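Local atomic coordinates of putative alpha-L-fucosidase (Bacteroides thetaiotaomicron VPI-5482, PDB entry 3GZA), a protein that probably hydrolyses alpha-L-fucosyl linkages in glycans, as a probably exported member of glycoside hydrolase family 29. Residues R342-P347 with V368-I373; E304-V307 with T312-L315. One frame throughout, in Å; residues are numbered along the deposited sequence. Where two conformers were deposited one is given.

Interaction 1. Residues R342-P347 with V368-I373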
loop_
_atom_site.group_PDB
_atom_site.type_symbol
_atom_site.label_atom_id
_atom_site.label_comp_id
_atom_site.label_asym_id
_atom_site.label_seq_id
_atom_site.Cartn_x
_atom_site.Cartn_y
_atom_site.Cartn_z
ATOM N N ARG A 342 6.927 -42.807 21.935
ATOM C CA ARG A 342 6.761 -44.242 22.106
ATOM C C ARG A 342 7.971 -45.040 21.590
ATOM O O ARG A 342 8.436 -46.002 22.240
ATOM C CB ARG A 342 5.513 -44.733 21.391
ATOM C CG ARG A 342 5.116 -46.121 21.842
ATOM C CD ARG A 342 3.973 -46.674 21.014
ATOM N NE ARG A 342 4.396 -46.974 19.649
ATOM C CZ ARG A 342 5.043 -48.069 19.265
ATOM N NH1 ARG A 342 5.321 -49.052 20.116
ATOM N NH2 ARG A 342 5.395 -48.198 17.989
ATOM N N ARG A 343 8.483 -44.654 20.427
ATOM C CA ARG A 343 9.588 -45.391 19.839
ATOM C C ARG A 343 10.930 -45.108 20.492
ATOM O O ARG A 343 11.679 -46.055 20.790
ATOM C CB ARG A 343 9.739 -45.077 18.350
ATOM C CG ARG A 343 8.532 -45.428 17.541
ATOM C CD ARG A 343 8.808 -45.268 16.078
ATOM N NE ARG A 343 7.611 -45.533 15.292
ATOM C CZ ARG A 343 7.587 -45.564 13.966
ATOM N NH1 ARG A 343 8.677 -45.359 13.266
ATOM N NH2 ARG A 343 6.449 -45.808 13.336
ATOM N N PHE A 344 11.203 -43.835 20.774
ATOM C CA PHE A 344 12.542 -43.447 21.103
ATOM C C PHE A 344 12.800 -42.798 22.447
ATOM O O PHE A 344 13.941 -42.488 22.718
ATOM C CB PHE A 344 13.088 -42.536 19.982
ATOM C CG PHE A 344 12.961 -43.118 18.591
ATOM C CD1 PHE A 344 13.554 -44.327 18.286
ATOM C CD2 PHE A 344 12.267 -42.448 17.596
ATOM C CE1 PHE A 344 13.444 -44.871 16.999
ATOM C CE2 PHE A 344 12.145 -42.977 16.338
ATOM C CZ PHE A 344 12.747 -44.195 16.045
ATOM N N SER A 345 11.814 -42.641 23.324
ATOM C CA SER A 345 12.102 -41.930 24.566
ATOM C C SER A 345 12.793 -42.773 25.616
ATOM O O SER A 345 13.578 -42.243 26.418
ATOM C CB SER A 345 10.851 -41.297 25.162
ATOM O OG SER A 345 9.986 -42.285 25.660
ATOM N N SER A 346 12.568 -44.082 25.574
ATOM C CA SER A 346 13.119 -44.974 26.575
ATOM C C SER A 346 13.869 -46.142 25.943
ATOM O O SER A 346 13.282 -47.130 25.579
ATOM C CB SER A 346 11.991 -45.450 27.484
ATOM O OG SER A 346 11.362 -44.320 28.091
ATOM N N PRO A 347 15.200 -46.020 25.822
ATOM C CA PRO A 347 15.969 -47.117 25.223
ATOM C C PRO A 347 16.162 -48.333 26.096
ATOM O O PRO A 347 15.963 -48.275 27.308
ATOM C CB PRO A 347 17.348 -46.502 25.019
ATOM C CG PRO A 347 17.457 -45.485 26.042
ATOM C CD PRO A 347 16.082 -44.891 26.170
ATOM N N VAL A 368 16.160 -56.548 19.406
ATOM C CA VAL A 368 16.639 -55.190 19.111
ATOM C C VAL A 368 16.457 -54.956 17.617
ATOM O O VAL A 368 16.765 -55.839 16.832
ATOM C CB VAL A 368 18.137 -55.001 19.446
ATOM C CG1 VAL A 368 18.550 -53.539 19.240
ATOM C CG2 VAL A 368 18.434 -55.421 20.860
ATOM N N ASN A 369 15.942 -53.783 17.226
ATOM C CA ASN A 369 15.805 -53.462 15.786
ATOM C C ASN A 369 16.118 -52.016 15.406
ATOM O O ASN A 369 15.997 -51.628 14.231
ATOM C CB ASN A 369 14.427 -53.864 15.248
ATOM C CG ASN A 369 13.325 -53.006 15.772
ATOM O OD1 ASN A 369 13.318 -52.644 16.939
ATOM N ND2 ASN A 369 12.363 -52.680 14.911
ATOM N N TYR A 370 16.498 -51.212 16.393
ATOM C CA TYR A 370 16.844 -49.827 16.143
ATOM C C TYR A 370 17.963 -49.395 17.043
ATOM O O TYR A 370 18.160 -49.911 18.129
ATOM C CB TYR A 370 15.716 -48.864 16.517
ATOM C CG TYR A 370 14.604 -48.557 15.573
ATOM C CD1 TYR A 370 14.666 -47.465 14.743
ATOM C CD2 TYR A 370 13.430 -49.287 15.598
ATOM C CE1 TYR A 370 13.629 -47.136 13.915
ATOM C CE2 TYR A 370 12.369 -48.955 14.771
ATOM C CZ TYR A 370 12.472 -47.882 13.935
ATOM O OH TYR A 370 11.415 -47.506 13.135
ATOM N N CYS A 371 18.745 -48.453 16.536
ATOM C CA CYS A 371 19.816 -47.814 17.290
ATOM C C CYS A 371 19.799 -46.338 16.976
ATOM O O CYS A 371 19.396 -45.950 15.882
ATOM C CB CYS A 371 21.190 -48.343 16.886
ATOM S SG CYS A 371 21.576 -49.983 17.420
ATOM N N ILE A 372 20.256 -45.521 17.917
ATOM C CA ILE A 372 20.423 -44.100 17.700
ATOM C C ILE A 372 21.869 -43.826 18.052
ATOM O O ILE A 372 22.380 -44.413 18.999
ATOM C CB ILE A 372 19.446 -43.260 18.552
ATOM C CG1 ILE A 372 18.035 -43.389 17.955
ATOM C CG2 ILE A 372 19.880 -41.793 18.662
ATOM C CD1 ILE A 372 16.999 -42.579 18.660
ATOM N N ILE A 373 22.523 -42.996 17.233
ATOM C CA ILE A 373 23.897 -42.565 17.491
ATOM C C ILE A 373 23.888 -41.061 17.368
ATOM O O ILE A 373 23.254 -40.526 16.464
ATOM C CB ILE A 373 24.896 -43.079 16.457
ATOM C CG1 ILE A 373 24.623 -44.539 16.085
ATOM C CG2 ILE A 373 26.380 -42.840 16.960
ATOM C CD1 ILE A 373 25.392 -45.006 14.837
#

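Interaction 2. Residues E304-V307 with T312-L315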
loop_
_atom_site.group_PDB
_atom_site.type_symbol
_atom_site.label_atom_id
_atom_site.label_comp_id
_atom_site.label_asym_id
_atom_site.label_seq_id
_atom_site.Cartn_x
_atom_site.Cartn_y
_atom_site.Cartn_z
ATOM N N GLU A 304 12.300 -40.294 10.445
ATOM C CA GLU A 304 13.512 -41.134 10.460
ATOM C C GLU A 304 14.484 -40.760 9.338
ATOM O O GLU A 304 15.689 -40.981 9.448
ATOM C CB GLU A 304 13.136 -42.630 10.396
ATOM C CG GLU A 304 12.413 -43.079 11.660
ATOM C CD GLU A 304 12.112 -44.540 11.707
ATOM O OE1 GLU A 304 12.584 -45.312 10.847
ATOM O OE2 GLU A 304 11.405 -44.946 12.644
ATOM N N LYS A 305 13.955 -40.187 8.262
ATOM C CA LYS A 305 14.767 -39.794 7.111
ATOM C C LYS A 305 15.092 -38.309 7.088
ATOM O O LYS A 305 15.501 -37.777 6.083
ATOM C CB LYS A 305 14.118 -40.282 5.795
ATOM C CG LYS A 305 14.101 -41.801 5.662
ATOM C CD LYS A 305 13.244 -42.324 4.505
ATOM C CE LYS A 305 13.298 -43.899 4.404
ATOM N NZ LYS A 305 12.102 -44.476 3.687
ATOM N N SER A 306 14.908 -37.616 8.209
ATOM C CA SER A 306 15.259 -36.210 8.344
ATOM C C SER A 306 16.015 -36.104 9.634
ATOM O O SER A 306 17.235 -36.124 9.587
ATOM C CB SER A 306 14.069 -35.245 8.304
ATOM O OG SER A 306 13.041 -35.647 9.190
ATOM N N VAL A 307 15.300 -36.079 10.767
ATOM C CA VAL A 307 15.928 -36.040 12.074
ATOM C C VAL A 307 16.923 -37.209 12.211
ATOM O O VAL A 307 18.012 -37.063 12.773
ATOM C CB VAL A 307 14.882 -36.073 13.184
ATOM C CG1 VAL A 307 15.574 -36.146 14.610
ATOM C CG2 VAL A 307 13.911 -34.850 13.045
ATOM N N THR A 312 17.326 -31.065 10.636
ATOM C CA THR A 312 16.208 -30.562 11.383
ATOM C C THR A 312 15.026 -30.439 10.429
ATOM O O THR A 312 15.138 -29.899 9.322
ATOM C CB THR A 312 16.555 -29.280 12.115
ATOM O OG1 THR A 312 17.411 -29.648 13.226
ATOM C CG2 THR A 312 15.279 -28.541 12.623
ATOM N N LEU A 313 13.874 -30.923 10.872
ATOM C CA LEU A 313 12.665 -31.028 10.073
ATOM C C LEU A 313 11.701 -29.905 10.404
ATOM O O LEU A 313 11.381 -29.671 11.591
ATOM C CB LEU A 313 12.006 -32.364 10.377
ATOM C CG LEU A 313 10.613 -32.656 9.808
ATOM C CD1 LEU A 313 10.650 -32.701 8.248
ATOM C CD2 LEU A 313 9.984 -33.971 10.373
ATOM N N ILE A 314 11.185 -29.246 9.363
ATOM C CA ILE A 314 10.206 -28.207 9.509
ATOM C C ILE A 314 8.865 -28.640 8.902
ATOM O O ILE A 314 8.808 -28.949 7.728
ATOM C CB ILE A 314 10.648 -26.854 8.892
ATOM C CG1 ILE A 314 11.992 -26.434 9.530
ATOM C CG2 ILE A 314 9.534 -25.789 9.100
ATOM C CD1 ILE A 314 12.553 -25.053 8.993
ATOM N N LEU A 315 7.824 -28.664 9.717
ATOM C CA LEU A 315 6.511 -28.981 9.241
ATOM C C LEU A 315 5.707 -27.739 8.877
ATOM O O LEU A 315 5.629 -26.801 9.686
ATOM C CB LEU A 315 5.744 -29.760 10.329
ATOM C CG LEU A 315 6.290 -31.112 10.810
ATOM C CD1 LEU A 315 5.486 -31.601 12.023
ATOM C CD2 LEU A 315 6.278 -32.146 9.676
#

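Interaction 1. Residues R342-P347 with V368-I373
Phe344 and Ile372 bring the two backbones nearest, their CA atoms 8.6 Å apart, where the C-terminal part of helix 327-344 passes strand 366-375, so side chains alone bridge the gap. Phe344 carries the contact. It points an edge at the face of Tyr370 in a T-shaped stack, ring centroids 5.3 Å apart and planes at 77°. CE1 of Phe344 leads, 3.6 Å from CD1 of Tyr370 and offset toward the rim of that ring, with Phe344 CZ beside it, nearest to CE1 of Tyr370. Behind them, Phe344 CD1 rests 3.9 Å from CD1 of Ile372, the tip of an extended branch (chi2 -178°). The strand belongs to the four-stranded antiparallel sheet 349-353, 434-440, 366-375, 409-418 of the C-terminal F5/8 type C-like beta-sandwich; a classic beta bulge, Asn369 and Tyr370 facing Tyr440, falls at the stacked tyrosine itself. Arg343 CB lies over the centre of one Phe344 face, 3.6 Å above its plane, while its chain runs on, extended from CG to NE, to a guanidinium salt-bridged to Glu339 and Glu304. Glu304 is probably hydrogen-bonded to the Tyr370 hydroxyl as well. Replacing Phe344 by an alanine is likely to leave the Tyr370 face without its edge-on partner and to open a gap beside CD1 of Ile372.

Interaction 2. Residues E304-V307 with T312-L315
Leu313, Ser306 and Val307 make this buried contact, in which the loop after helix 296-304 lies against the start of strand 312-317. Leu313 gives up the most surface, and Ser306 is its main partner. Here the backbones come close, with CA atoms 6.0 Å apart at Ser306 and Leu313 and 5.5 Å at Val307 and Thr312, yet no hydrogen bond joins them. The first torsion of Ser306 (chi1 50°) sets OG between the backbone N and the carbonyl carbon and brings it against the branch of the leucine, near CB and both methyls: OG is 3.6 Å from CB of Leu313 and 3.7 Å from CD2, with CG and CD1 only slightly farther. Its polar needs are met behind the contact, where OG is hydrogen-bonded to the carbonyl oxygen of Lys302 and, weakly, to that of Tyr303, back in the last turn of the helix. Ser306 thus ties the loop to the helix end while presenting its side chain to a hydrocarbon surface. The strand is one of the parallel strands of the TIM-barrel domain, which in family 29 enzymes is the catalytic one, set between 22-26 and 264-273, and the loop is the link that returns the chain from helix to barrel strand. The Leu313 side chain also touches Met336 on helix 327-344 and Ala270 on strand 264-273. Val307 adds one methyl, CG2, 4.1 Å from CB of Leu313; the two side chains cross at about a right angle. Beyond the pair, Val307 also touches Met22 and Glu21.

In the fold
Interaction 2 comes first along the chain and lies in the barrel domain, close to the middle of the molecule; interaction 1 follows at the junction with the C-terminal beta-sandwich, its centre about 17 Å away. Helix 327-344 connects them: it follows strand 312-317 in the chain, meets Leu315 through Leu333, and leads into interaction 1. Glu304, at the end of helix 296-304, spans the remaining distance. Its OE2 lies 2.8 Å from NH1 of Arg343 in a salt bridge and 2.6 Å from OH of Tyr370 in a probable hydrogen bond. One barrel-domain carboxylate therefore joins the helix end to a sandwich strand, consistent with a fixed seating of the two domains.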